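Local structure of acyl-CoA dehydrogenase (Thermus thermophilus, 2Z1Q) at residues B[27-30]-B[31-34]; B[37-40]-B[41-45]; B[494-497]-B[498-502]; B[520-523]-B[524-528]. The protein probably catalyses the FAD-dependent oxidation of saturated acyl-CoA thioesters to their 2,3-dehydroacyl-CoA products, passing the electrons on to an acceptor. All coordinates share one frame; numbering follows the deposited sequence.

Contact 1. Residues B[27-30]-B[31-34]; sequences DFDE and SVKE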
loop_
_atom_site.group_PDB
_atom_site.type_symbol
_atom_site.label_atom_id
_atom_site.label_comp_id
_atom_site.label_asym_id
_atom_site.label_seq_id
_atom_site.Cartn_x
_atom_site.Cartn_y
_atom_site.Cartn_z
ATOM N N ASP B 27 -12.693 29.209 -5.261
ATOM C CA ASP B 27 -13.093 30.043 -6.394
ATOM C C ASP B 27 -14.346 29.456 -7.044
ATOM O O ASP B 27 -14.753 29.890 -8.117
ATOM C CB ASP B 27 -11.989 30.111 -7.447
ATOM C CG ASP B 27 -10.857 31.028 -7.057
ATOM O OD1 ASP B 27 -9.706 30.708 -7.410
ATOM O OD2 ASP B 27 -11.110 32.070 -6.416
ATOM N N PHE B 28 -14.938 28.458 -6.393
ATOM C CA PHE B 28 -16.143 27.805 -6.906
ATOM C C PHE B 28 -17.320 28.779 -6.880
ATOM O O PHE B 28 -17.663 29.301 -5.822
ATOM C CB PHE B 28 -16.485 26.571 -6.044
ATOM C CG PHE B 28 -15.559 25.384 -6.249
ATOM C CD1 PHE B 28 -15.520 24.349 -5.315
ATOM C CD2 PHE B 28 -14.748 25.287 -7.381
ATOM C CE1 PHE B 28 -14.684 23.235 -5.506
ATOM C CE2 PHE B 28 -13.914 24.184 -7.578
ATOM C CZ PHE B 28 -13.882 23.156 -6.638
ATOM N N ASP B 29 -17.937 29.039 -8.028
ATOM C CA ASP B 29 -19.083 29.946 -8.032
ATOM C C ASP B 29 -20.269 29.156 -7.486
ATOM O O ASP B 29 -20.261 27.925 -7.509
ATOM C CB ASP B 29 -19.380 30.473 -9.439
ATOM C CG ASP B 29 -20.023 29.437 -10.332
ATOM O OD1 ASP B 29 -21.145 29.000 -10.012
ATOM O OD2 ASP B 29 -19.409 29.068 -11.355
ATOM N N GLU B 30 -21.274 29.862 -6.984
ATOM C CA GLU B 30 -22.453 29.234 -6.399
ATOM C C GLU B 30 -23.050 28.057 -7.159
ATOM O O GLU B 30 -23.590 27.129 -6.557
ATOM C CB GLU B 30 -23.526 30.298 -6.152
ATOM C CG GLU B 30 -23.623 30.674 -4.698
ATOM C CD GLU B 30 -24.154 29.525 -3.861
ATOM O OE1 GLU B 30 -23.691 29.349 -2.712
ATOM O OE2 GLU B 30 -25.046 28.798 -4.357
ATOM N N SER B 31 -22.955 28.101 -8.481
ATOM C CA SER B 31 -23.472 27.033 -9.320
ATOM C C SER B 31 -22.769 25.709 -9.001
ATOM O O SER B 31 -23.420 24.667 -8.866
ATOM C CB SER B 31 -23.267 27.391 -10.787
ATOM O OG SER B 31 -22.724 26.300 -11.503
ATOM N N VAL B 32 -21.444 25.759 -8.886
ATOM C CA VAL B 32 -20.653 24.574 -8.580
ATOM C C VAL B 32 -20.952 24.119 -7.150
ATOM O O VAL B 32 -21.155 22.933 -6.889
ATOM C CB VAL B 32 -19.125 24.866 -8.721
ATOM C CG1 VAL B 32 -18.308 23.602 -8.458
ATOM C CG2 VAL B 32 -18.823 25.401 -10.115
ATOM N N LYS B 33 -20.987 25.068 -6.224
ATOM C CA LYS B 33 -21.248 24.747 -4.829
ATOM C C LYS B 33 -22.634 24.146 -4.664
ATOM O O LYS B 33 -22.915 23.473 -3.672
ATOM C CB LYS B 33 -21.101 26.004 -3.976
ATOM C CG LYS B 33 -19.718 26.620 -4.092
ATOM C CD LYS B 33 -19.667 28.071 -3.636
ATOM C CE LYS B 33 -19.867 28.223 -2.141
ATOM N NZ LYS B 33 -19.698 29.651 -1.735
ATOM N N GLU B 34 -23.488 24.383 -5.655
ATOM C CA GLU B 34 -24.854 23.881 -5.645
ATOM C C GLU B 34 -24.896 22.400 -6.003
ATOM O O GLU B 34 -25.358 21.567 -5.220
ATOM C CB GLU B 34 -25.710 24.658 -6.649
ATOM C CG GLU B 34 -26.857 25.437 -6.040
ATOM C CD GLU B 34 -27.730 24.577 -5.149
ATOM O OE1 GLU B 34 -27.289 24.259 -4.023
ATOM O OE2 GLU B 34 -28.850 24.220 -5.574
#

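Contact 2. Residues B[37-40]-B[41-45]; sequences RTTR and TFVER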
loop_
_atom_site.group_PDB
_atom_site.type_symbol
_atom_site.label_atom_id
_atom_site.label_comp_id
_atom_site.label_asym_id
_atom_site.label_seq_id
_atom_site.Cartn_x
_atom_site.Cartn_y
_atom_site.Cartn_z
ATOM N N ARG B 37 -23.471 20.088 -3.511
ATOM C CA ARG B 37 -24.355 19.808 -2.392
ATOM C C ARG B 37 -25.394 18.744 -2.784
ATOM O O ARG B 37 -25.718 17.859 -1.992
ATOM C CB ARG B 37 -25.030 21.101 -1.942
ATOM C CG ARG B 37 -25.647 21.044 -0.564
ATOM C CD ARG B 37 -26.016 22.435 -0.051
ATOM N NE ARG B 37 -24.859 23.327 0.061
ATOM C CZ ARG B 37 -24.545 24.269 -0.826
ATOM N NH1 ARG B 37 -23.472 25.030 -0.634
ATOM N NH2 ARG B 37 -25.297 24.454 -1.903
ATOM N N THR B 38 -25.889 18.831 -4.016
ATOM C CA THR B 38 -26.872 17.877 -4.534
ATOM C C THR B 38 -26.268 16.475 -4.505
ATOM O O THR B 38 -26.895 15.519 -4.049
ATOM C CB THR B 38 -27.266 18.215 -5.998
ATOM O OG1 THR B 38 -27.928 19.485 -6.034
ATOM C CG2 THR B 38 -28.194 17.151 -6.564
ATOM N N THR B 39 -25.041 16.370 -4.997
ATOM C CA THR B 39 -24.330 15.102 -5.026
ATOM C C THR B 39 -24.149 14.564 -3.612
ATOM O O THR B 39 -24.415 13.389 -3.349
ATOM C CB THR B 39 -22.964 15.263 -5.723
ATOM O OG1 THR B 39 -23.175 15.663 -7.085
ATOM C CG2 THR B 39 -22.186 13.964 -5.697
ATOM N N ARG B 40 -23.709 15.419 -2.693
ATOM C CA ARG B 40 -23.523 14.998 -1.310
ATOM C C ARG B 40 -24.830 14.448 -0.732
ATOM O O ARG B 40 -24.817 13.476 0.033
ATOM C CB ARG B 40 -23.023 16.166 -0.455
ATOM C CG ARG B 40 -21.495 16.331 -0.428
ATOM C CD ARG B 40 -21.054 17.560 0.379
ATOM N NE ARG B 40 -20.976 18.777 -0.435
ATOM C CZ ARG B 40 -21.489 19.954 -0.081
ATOM N NH1 ARG B 40 -22.130 20.083 1.077
ATOM N NH2 ARG B 40 -21.368 21.007 -0.882
ATOM N N THR B 41 -25.951 15.059 -1.110
ATOM C CA THR B 41 -27.254 14.623 -0.620
ATOM C C THR B 41 -27.615 13.278 -1.249
ATOM O O THR B 41 -28.057 12.355 -0.566
ATOM C CB THR B 41 -28.347 15.658 -0.957
ATOM O OG1 THR B 41 -27.951 16.942 -0.464
ATOM C CG2 THR B 41 -29.672 15.267 -0.314
ATOM N N PHE B 42 -27.418 13.189 -2.559
ATOM C CA PHE B 42 -27.684 11.973 -3.316
ATOM C C PHE B 42 -26.945 10.773 -2.727
ATOM O O PHE B 42 -27.490 9.672 -2.653
ATOM C CB PHE B 42 -27.236 12.170 -4.765
ATOM C CG PHE B 42 -27.364 10.936 -5.616
ATOM C CD1 PHE B 42 -28.610 10.370 -5.860
ATOM C CD2 PHE B 42 -26.236 10.352 -6.193
ATOM C CE1 PHE B 42 -28.736 9.247 -6.665
ATOM C CE2 PHE B 42 -26.355 9.226 -7.005
ATOM C CZ PHE B 42 -27.612 8.675 -7.240
ATOM N N VAL B 43 -25.705 10.996 -2.298
ATOM C CA VAL B 43 -24.877 9.934 -1.736
ATOM C C VAL B 43 -25.328 9.500 -0.355
ATOM O O VAL B 43 -25.507 8.308 -0.095
ATOM C CB VAL B 43 -23.397 10.374 -1.660
ATOM C CG1 VAL B 43 -22.555 9.320 -0.952
ATOM C CG2 VAL B 43 -22.875 10.616 -3.054
ATOM N N GLU B 44 -25.506 10.468 0.532
ATOM C CA GLU B 44 -25.911 10.148 1.880
ATOM C C GLU B 44 -27.294 9.506 1.965
ATOM O O GLU B 44 -27.506 8.612 2.775
ATOM C CB GLU B 44 -25.872 11.404 2.751
ATOM C CG GLU B 44 -26.262 11.137 4.200
ATOM C CD GLU B 44 -26.836 12.362 4.888
ATOM O OE1 GLU B 44 -26.089 13.343 5.098
ATOM O OE2 GLU B 44 -28.043 12.342 5.214
ATOM N N ARG B 45 -28.232 9.931 1.130
ATOM C CA ARG B 45 -29.579 9.386 1.224
ATOM C C ARG B 45 -29.970 8.290 0.226
ATOM O O ARG B 45 -30.844 7.477 0.514
ATOM C CB ARG B 45 -30.603 10.516 1.123
ATOM C CG ARG B 45 -30.791 11.017 -0.294
ATOM C CD ARG B 45 -31.949 12.000 -0.405
ATOM N NE ARG B 45 -32.277 12.301 -1.797
ATOM C CZ ARG B 45 -33.288 13.078 -2.176
ATOM N NH1 ARG B 45 -34.075 13.640 -1.268
ATOM N NH2 ARG B 45 -33.520 13.289 -3.467
#

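Contact 3. Residues B[494-497]-B[498-502]; sequences SALL and RARRL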
loop_
_atom_site.group_PDB
_atom_site.type_symbol
_atom_site.label_atom_id
_atom_site.label_comp_id
_atom_site.label_asym_id
_atom_site.label_seq_id
_atom_site.Cartn_x
_atom_site.Cartn_y
_atom_site.Cartn_z
ATOM N N SER B 494 1.210 24.557 -7.375
ATOM C CA SER B 494 -0.223 24.749 -7.294
ATOM C C SER B 494 -0.653 24.825 -5.827
ATOM O O SER B 494 -1.618 25.512 -5.492
ATOM C CB SER B 494 -0.947 23.621 -8.039
ATOM O OG SER B 494 -0.897 22.404 -7.318
ATOM N N ALA B 495 0.073 24.149 -4.941
ATOM C CA ALA B 495 -0.269 24.180 -3.523
ATOM C C ALA B 495 0.184 25.491 -2.861
ATOM O O ALA B 495 -0.507 26.023 -1.986
ATOM C CB ALA B 495 0.367 23.017 -2.808
ATOM N N LEU B 496 1.346 25.989 -3.283
ATOM C CA LEU B 496 1.909 27.221 -2.724
ATOM C C LEU B 496 1.151 28.466 -3.156
ATOM O O LEU B 496 0.825 29.317 -2.333
ATOM C CB LEU B 496 3.385 27.348 -3.116
ATOM C CG LEU B 496 4.417 27.030 -2.026
ATOM C CD1 LEU B 496 5.737 26.621 -2.661
ATOM C CD2 LEU B 496 4.601 28.246 -1.119
ATOM N N LEU B 497 0.873 28.571 -4.450
ATOM C CA LEU B 497 0.148 29.726 -4.962
ATOM C C LEU B 497 -1.229 29.840 -4.327
ATOM O O LEU B 497 -1.726 30.942 -4.119
ATOM C CB LEU B 497 0.015 29.640 -6.482
ATOM C CG LEU B 497 1.332 29.699 -7.259
ATOM C CD1 LEU B 497 1.065 29.606 -8.747
ATOM C CD2 LEU B 497 2.058 30.990 -6.935
ATOM N N ARG B 498 -1.849 28.706 -4.015
ATOM C CA ARG B 498 -3.171 28.733 -3.399
ATOM C C ARG B 498 -3.053 29.140 -1.930
ATOM O O ARG B 498 -3.904 29.865 -1.413
ATOM C CB ARG B 498 -3.858 27.365 -3.523
ATOM C CG ARG B 498 -5.182 27.225 -2.746
ATOM C CD ARG B 498 -5.759 25.810 -2.852
ATOM N NE ARG B 498 -6.937 25.615 -2.002
ATOM C CZ ARG B 498 -7.532 24.440 -1.788
ATOM N NH1 ARG B 498 -8.600 24.377 -0.998
ATOM N NH2 ARG B 498 -7.063 23.329 -2.353
ATOM N N ALA B 499 -1.997 28.683 -1.264
ATOM C CA ALA B 499 -1.794 29.005 0.141
ATOM C C ALA B 499 -1.662 30.521 0.368
ATOM O O ALA B 499 -2.053 31.034 1.417
ATOM C CB ALA B 499 -0.556 28.291 0.672
ATOM N N ARG B 500 -1.104 31.212 -0.628
ATOM C CA ARG B 500 -0.906 32.663 -0.576
ATOM C C ARG B 500 -2.237 33.410 -0.574
ATOM O O ARG B 500 -2.401 34.409 0.127
ATOM C CB ARG B 500 -0.053 33.119 -1.771
ATOM C CG ARG B 500 1.397 32.642 -1.716
ATOM C CD ARG B 500 2.141 33.274 -0.546
ATOM N NE ARG B 500 3.147 32.391 0.042
ATOM C CZ ARG B 500 4.245 31.970 -0.578
ATOM N NH1 ARG B 500 5.092 31.166 0.053
ATOM N NH2 ARG B 500 4.504 32.354 -1.820
ATOM N N ARG B 501 -3.184 32.917 -1.365
ATOM C CA ARG B 501 -4.504 33.524 -1.439
ATOM C C ARG B 501 -5.348 33.065 -0.270
ATOM O O ARG B 501 -5.981 33.863 0.413
ATOM C CB ARG B 501 -5.186 33.105 -2.725
ATOM C CG ARG B 501 -4.411 33.477 -3.953
ATOM C CD ARG B 501 -5.087 32.883 -5.139
ATOM N NE ARG B 501 -6.495 33.247 -5.146
ATOM C CZ ARG B 501 -7.398 32.704 -5.953
ATOM N NH1 ARG B 501 -8.662 33.099 -5.894
ATOM N NH2 ARG B 501 -7.036 31.761 -6.813
ATOM N N LEU B 502 -5.344 31.756 -0.046
ATOM C CA LEU B 502 -6.122 31.137 1.018
ATOM C C LEU B 502 -5.669 31.553 2.412
ATOM O O LEU B 502 -6.468 32.006 3.225
ATOM C CB LEU B 502 -6.028 29.621 0.888
ATOM C CG LEU B 502 -7.246 28.786 1.275
ATOM C CD1 LEU B 502 -6.930 27.325 0.993
ATOM C CD2 LEU B 502 -7.611 28.991 2.739
#

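Contact 4. Residues B[520-523]-B[524-528]; sequences RAQA and GALSV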
loop_
_atom_site.group_PDB
_atom_site.type_symbol
_atom_site.label_atom_id
_atom_site.label_comp_id
_atom_site.label_asym_id
_atom_site.label_seq_id
_atom_site.Cartn_x
_atom_site.Cartn_y
_atom_site.Cartn_z
ATOM N N ARG B 520 12.737 14.209 -2.451
ATOM C CA ARG B 520 12.437 13.189 -3.445
ATOM C C ARG B 520 13.063 13.580 -4.778
ATOM O O ARG B 520 13.482 12.719 -5.550
ATOM C CB ARG B 520 10.911 13.059 -3.611
ATOM C CG ARG B 520 10.363 11.670 -3.347
ATOM C CD ARG B 520 9.133 11.754 -2.476
ATOM N NE ARG B 520 8.186 12.753 -2.970
ATOM C CZ ARG B 520 7.354 13.436 -2.189
ATOM N NH1 ARG B 520 7.350 13.229 -0.881
ATOM N NH2 ARG B 520 6.535 14.344 -2.710
ATOM N N ALA B 521 13.121 14.884 -5.041
ATOM C CA ALA B 521 13.714 15.385 -6.278
ATOM C C ALA B 521 15.210 15.090 -6.302
ATOM O O ALA B 521 15.734 14.603 -7.304
ATOM C CB ALA B 521 13.478 16.892 -6.409
ATOM N N GLN B 522 15.900 15.382 -5.201
ATOM C CA GLN B 522 17.337 15.135 -5.160
ATOM C C GLN B 522 17.627 13.648 -5.323
ATOM O O GLN B 522 18.407 13.262 -6.192
ATOM C CB GLN B 522 17.952 15.651 -3.852
ATOM C CG GLN B 522 19.480 15.578 -3.830
ATOM C CD GLN B 522 20.118 16.410 -2.732
ATOM O OE1 GLN B 522 20.026 17.641 -2.734
ATOM N NE2 GLN B 522 20.771 15.740 -1.788
ATOM N N ALA B 523 16.983 12.822 -4.497
ATOM C CA ALA B 523 17.170 11.376 -4.558
ATOM C C ALA B 523 16.851 10.827 -5.951
ATOM O O ALA B 523 17.642 10.090 -6.519
ATOM C CB ALA B 523 16.305 10.681 -3.489
ATOM N N GLY B 524 15.704 11.202 -6.510
ATOM C CA GLY B 524 15.354 10.714 -7.836
ATOM C C GLY B 524 16.315 11.132 -8.941
ATOM O O GLY B 524 16.738 10.296 -9.756
ATOM N N ALA B 525 16.654 12.421 -8.990
ATOM C CA ALA B 525 17.573 12.910 -10.020
ATOM C C ALA B 525 18.908 12.183 -9.881
ATOM O O ALA B 525 19.486 11.710 -10.862
ATOM C CB ALA B 525 17.774 14.440 -9.887
ATOM N N LEU B 526 19.392 12.070 -8.652
ATOM C CA LEU B 526 20.662 11.402 -8.421
ATOM C C LEU B 526 20.626 9.894 -8.618
ATOM O O LEU B 526 21.677 9.258 -8.713
ATOM C CB LEU B 526 21.175 11.719 -7.015
ATOM C CG LEU B 526 21.494 13.193 -6.774
ATOM C CD1 LEU B 526 21.766 13.426 -5.290
ATOM C CD2 LEU B 526 22.686 13.598 -7.630
ATOM N N SER B 527 19.431 9.315 -8.684
ATOM C CA SER B 527 19.322 7.875 -8.862
ATOM C C SER B 527 19.306 7.495 -10.338
ATOM O O SER B 527 19.438 6.319 -10.681
ATOM C CB SER B 527 18.059 7.338 -8.171
ATOM O OG SER B 527 16.882 7.763 -8.837
ATOM N N VAL B 528 19.147 8.490 -11.210
ATOM C CA VAL B 528 19.134 8.231 -12.650
ATOM C C VAL B 528 20.185 9.018 -13.418
ATOM O O VAL B 528 20.320 8.860 -14.629
ATOM C CB VAL B 528 17.740 8.519 -13.281
ATOM C CG1 VAL B 528 16.693 7.610 -12.662
ATOM C CG2 VAL B 528 17.366 9.986 -13.103
#

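Contact 1. Residues B[27-30]-B[31-34]
Phe28 lays one face of its ring against CG1 of Val32, which sits 4.2 Å from the ring centroid, 19° off the normal and shifted toward the rim, a CH-pi contact. The setting is the N-terminus of helix 30-54 with Asp29 as N-cap, the first helix of the all-helical N-terminal domain of the acyl-CoA dehydrogenase fold. That methyl reaches the ring because chi1 of Val32 (-178°) sets CG1 opposite the backbone N, leaving CG2 3.9 Å from Asp29 OD2. Val95 of helix 90-99, which touches both side chains, and Tyr321, whose ring meets that of Phe28 edge-to-face, complete this apolar corner. Cutting Val32 back to an alanine removes both methyls and is likely to leave this part of the Phe28 face uncovered and open a gap toward Val95.

The cap itself works through Asp29, whose carboxylate takes up the N-H of Ser31 and, weakly, that of Val32; the exact place of OD1 is uncertain. Its backbone O accepts from Lys33 N at 3.2 Å with a nearly straight N-H angle of 166°, the first full helical turn. Lys33 runs its aliphatic part back over the start of the helix, CG 3.8 Å from Phe28 CB. Its chain then bends at chi3, leaving NZ 4.1 Å from Glu30 OE1, opposite charges close but short of a salt bridge.

Contact 2. Residues B[37-40]-B[41-45]
Arg37 meets Thr41 through its carbonyl oxygen, which takes two bonds from that one residue. Thr41 N donates to Arg37 O at 2.9 Å, and the hydroxyl OG1 of Thr41 donates to the same oxygen, also at 2.9 Å, the two coming from opposite faces of the carbonyl plane. The hydroxyl can reach back because OG1 lies beside the backbone N of Thr41, anti to the carbonyl carbon (chi1 -54°); its bond is the more tilted, 35° out of the plane. The guanidinium of Arg37 turns the other way, to a salt bridge with Glu34.

At Thr38 the oxygen receives Phe42 N within the carbonyl plane, at 2.8 Å. Phe42 CB rests over this same turn, 3.4 Å from Thr39 O, and its ring leads off to Leu72 and to Lys68 and Ala69 of helix 62-71. Thr39 follows, its O accepting Val43 N while CG2 of Val43 presses on that oxygen at 3.2 Å. Thr39 and Val43 both face Leu100, just past helix 90-99.

Arg40 closes the walk: its O takes Glu44 N at 3.1 Å, and its chain, bent at chi3, folds the guanidinium back so that one face lies over Arg37 CA. Taken together this is an amphipathic alpha helix, 30-54, with an i to i-4 threonine hydroxyl bond on its outer side and Thr39, Phe42 and Val43 turned into the helical N-terminal domain of the acyl-CoA dehydrogenase fold.

Contact 3. Residues B[494-497]-B[498-502]
Arg500 packs alongside Leu496, one turn earlier on helix 476-502, the two side chains pointing the same way. The CB of Arg500 lies 3.6 Å from Leu497 O. Its CG is 3.4 Å from Leu496 O, and that same Leu496 O accepts a hydrogen bond from Arg500 N at 3.2 Å. Bends at chi2 (-66°) and chi3 then curl the chain back toward the preceding turn. There CZ comes 3.8 Å from Leu496 CD2 and NH1 comes nearer still, so the guanidinium meets that methyl obliquely. The charged end is fixed from outside: NH2 forms a salt bridge with Asp444 and NH1 another with Glu446, at the start of helix 445-468, where Leu496 also packs. One methyl thus lies next to a charge already paired with two carboxylates.

On another side of the helix Arg498 is extended where Arg500 is bent. Its CB lies 3.5 Å from Ser494 O, and from there the chain runs out with CG anti to the backbone N (chi1 172°), carrying its buried guanidinium to salt bridges with Glu26 and Glu317. Ala499 N bonds to Ala495 O at 3.1 Å, and its small CB lets Tyr314 and Ala510 come close. This is the last part of a long alpha helix in a helical bundle of the C-terminal region, with apolar residues and alanine toward helices 300-331, 445-468 and 505-528, and arginines pairing with acids around it.

Contact 4. Residues B[520-523]-B[524-528]
Leu526 and Gln522 make the main side-chain contact, lying side by side and pointing the same way one turn apart: CD1 of Leu526 touches CG of Gln522 at 3.5 Å. The leucine CG also sits against Gln522 O, 3.1 Å away, a position it owes to being anti to its own carbonyl carbon (chi1 -64°). Gln522 stretches on past this methyl, its CG anti to the backbone N, and its OE1 is hydrogen-bonded to Thr549. With an alanine at Leu526 the CD1 methyl is gone from Gln522 CG, and the glutamine chain is likely to turn more easily about its hydrogen bond to Thr549.

Backbone bonds form the second kind of interaction. Gly524 N, Ala525 N and Leu526 N donate, at 2.9 Å, to the oxygens of Arg520, Ala521 and Gln522 respectively, a regular alpha-helical ladder. A side-chain bond joins in near the end: Ser527 OG donates to Gly524 O at 2.7 Å, and Ser527 N reaches the same oxygen from the same face of its plane. As for charge, Arg520 forms a salt bridge with Asp488.

Helix 505-528 thus lies among helix 476-502, reached by Arg520, helix 445-468 and the second subunit. Ala521 and Ala525 turn small methyls to helix 445-468, while Gln522 and Ala523 pack on Gln522 and Asp519 of the second subunit, putting this stretch at the dimer interface.

Contacts 1 and 2 sit in series on helix 30-54 of the N-terminal domain, the first a surface cap, the second partly buried. Contact 3 is the most buried of the four, and contact 4 is partly buried beside the second subunit; these two lie on consecutive helices, 476-502 and 505-528, their nearest atoms about 11 Å apart. A salt bridge from Asp27 to Arg501 ties contact 1 to contact 3 across the two domains. Chemistry follows place: a capping carboxylate and an aromatic face in contact 1, a threonine hydroxyl bond in contact 2, arginines in salt bridges with acids from other parts of the chain in contact 3, and a glutamine-leucine pair beside the subunit interface in contact 4.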